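Single-stranded DNA-binding protein WHY3, chloroplastic (PDB 4KOQ) binds single-stranded DNA as a homotetramer, guarding the plastid genome against illegitimate recombination and, in the nucleus, repressing transcription of the kinesin gene KP1. Local coordinates at residues A[123-126]-A[131-134]. Numbering follows the deposited sequence.
Sequences SVQN and VDES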
ATOM      1  N   SER A 123     -13.149  -1.465  27.968  1.00 22.24           N
ATOM      2  CA  SER A 123     -13.676  -1.409  29.333  1.00 20.90           C
ATOM      3  C   SER A 123     -13.563   0.034  29.736  1.00 21.74           C
ATOM      4  O   SER A 123     -12.506   0.617  29.614  1.00 22.40           O
ATOM      5  CB  SER A 123     -12.885  -2.362  30.260  1.00 24.93           C
ATOM      6  OG  SER A 123     -13.118  -2.118  31.653  1.00 33.39           O
ATOM      7  N   VAL A 124     -14.673   0.617  30.178  1.00 24.88           N
ATOM      8  CA  VAL A 124     -14.689   2.000  30.604  1.00 24.33           C
ATOM      9  C   VAL A 124     -15.054   1.978  32.101  1.00 25.36           C
ATOM     10  O   VAL A 124     -16.122   1.532  32.442  1.00 23.90           O
ATOM     11  CB  VAL A 124     -15.739   2.796  29.836  1.00 26.89           C
ATOM     12  CG1 VAL A 124     -15.749   4.231  30.311  1.00 32.86           C
ATOM     13  CG2 VAL A 124     -15.483   2.745  28.286  1.00 26.58           C
ATOM     14  N   GLN A 125     -14.154   2.462  32.945  1.00 28.48           N
ATOM     15  CA  GLN A 125     -14.216   2.183  34.365  1.00 34.90           C
ATOM     16  C   GLN A 125     -14.367   3.496  35.094  1.00 32.16           C
ATOM     17  O   GLN A 125     -13.544   4.394  34.932  1.00 33.07           O
ATOM     18  CB  GLN A 125     -12.944   1.473  34.812  1.00 35.32           C
ATOM     19  CG  GLN A 125     -12.651   0.175  34.049  1.00 37.32           C
ATOM     20  CD  GLN A 125     -11.209  -0.275  34.201  1.00 50.85           C
ATOM     21  OE1 GLN A 125     -10.472   0.246  35.037  1.00 56.87           O
ATOM     22  NE2 GLN A 125     -10.797  -1.237  33.388  1.00 44.63           N
ATOM     23  N   ASN A 126     -15.440   3.612  35.861  1.00 41.87           N
ATOM     24  CA  ASN A 126     -15.635   4.748  36.750  1.00 49.79           C
ATOM     25  C   ASN A 126     -15.575   4.242  38.173  1.00 56.97           C
ATOM     26  O   ASN A 126     -16.560   3.695  38.668  1.00 52.30           O
ATOM     27  CB  ASN A 126     -16.990   5.394  36.496  1.00 55.05           C
ATOM     28  CG  ASN A 126     -17.205   6.646  37.328  1.00 63.98           C
ATOM     29  OD1 ASN A 126     -16.708   6.758  38.452  1.00 65.51           O
ATOM     30  ND2 ASN A 126     -17.937   7.597  36.774  1.00 65.11           N
ATOM     31  N   VAL A 131     -18.535   1.295  38.688  1.00 54.15           N
ATOM     32  CA  VAL A 131     -19.055   0.721  37.467  1.00 45.25           C
ATOM     33  C   VAL A 131     -17.915   0.492  36.464  1.00 35.65           C
ATOM     34  O   VAL A 131     -17.019   1.309  36.299  1.00 31.76           O
ATOM     35  CB  VAL A 131     -20.172   1.602  36.860  1.00 52.17           C
ATOM     36  CG1 VAL A 131     -20.722   0.977  35.607  1.00 53.79           C
ATOM     37  CG2 VAL A 131     -21.294   1.791  37.870  1.00 61.46           C
ATOM     38  N   ASP A 132     -17.943  -0.685  35.882  1.00 31.62           N
ATOM     39  CA  ASP A 132     -17.072  -1.069  34.782  1.00 29.85           C
ATOM     40  C   ASP A 132     -18.049  -1.458  33.665  1.00 32.01           C
ATOM     41  O   ASP A 132     -18.831  -2.406  33.835  1.00 37.78           O
ATOM     42  CB  ASP A 132     -16.230  -2.275  35.199  1.00 31.49           C
ATOM     43  CG  ASP A 132     -15.138  -2.595  34.206  1.00 41.32           C
ATOM     44  OD1 ASP A 132     -15.361  -2.283  33.031  1.00 35.62           O
ATOM     45  OD2 ASP A 132     -14.070  -3.136  34.596  1.00 35.50           O
ATOM     46  N   GLU A 133     -18.051  -0.704  32.559  1.00 30.53           N
ATOM     47  CA  GLU A 133     -18.844  -1.065  31.395  1.00 29.92           C
ATOM     48  C   GLU A 133     -17.877  -1.621  30.353  1.00 27.33           C
ATOM     49  O   GLU A 133     -16.978  -0.904  29.946  1.00 29.75           O
ATOM     50  CB  GLU A 133     -19.512   0.172  30.815  1.00 33.10           C
ATOM     51  CG  GLU A 133     -20.434   0.891  31.805  1.00 45.11           C
ATOM     52  CD  GLU A 133     -21.746   0.174  31.963  1.00 58.32           C
ATOM     53  OE1 GLU A 133     -22.359  -0.170  30.929  1.00 72.59           O
ATOM     54  OE2 GLU A 133     -22.163  -0.065  33.118  1.00 76.88           O
ATOM     55  N   SER A 134     -18.059  -2.869  29.967  1.00 28.13           N
ATOM     56  CA  SER A 134     -17.074  -3.622  29.187  1.00 27.11           C
ATOM     57  C   SER A 134     -17.811  -4.253  28.020  1.00 35.31           C
ATOM     58  O   SER A 134     -18.861  -4.842  28.214  1.00 35.66           O
ATOM     59  CB  SER A 134     -16.421  -4.686  30.087  1.00 30.76           C
ATOM     60  OG  SER A 134     -15.236  -5.285  29.551  1.00 35.06           O
TER
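Ser123 OG is gripped from two directions: it donates to Asp132 OD1 at 2.6 Å and accepts from Gln125 NE2 at 3.0 Å. These two bonds lie on one face of an antiparallel beta hairpin, strands 117-126 and 131-140, at the edge of the second four-stranded sheet of the Whirly domain. The hydroxyl meets OD1 on the syn side, 18° out of the carboxylate plane, whereas it lies almost within the amide plane of Gln125. Asp132 CG stands anti to its own N (chi1 -170°), which swings the carboxylate across to the neighbouring strand. There Gln125 runs alongside it, pointing the same way, with CG 3.6 Å from Asp132 OD2 and the two flat groups turned 51° apart. Replacing Ser123 by an alanine removes the hydroxyl, and would probably leave the Asp132 carboxylate and the Gln125 amide without this shared partner and freer to turn. Val124 and Glu133 form a hydrogen-bonded pair, as do Asn126 and Val131; their side chains take the other face, where Val124 and Glu133 both touch Gln66 of strand 59-70. On its far side, the backbones of Ser123 and Gln125 hydrogen-bond to those of Val106 and Arg104 in strand 103-111. Near the turn, Asn126 OD1 accepts from Leu129 N, and the last backbone rungs are Asn126 N to Val131 O at 2.8 Å and Val131 N to Asn126 O at 3.1 Å.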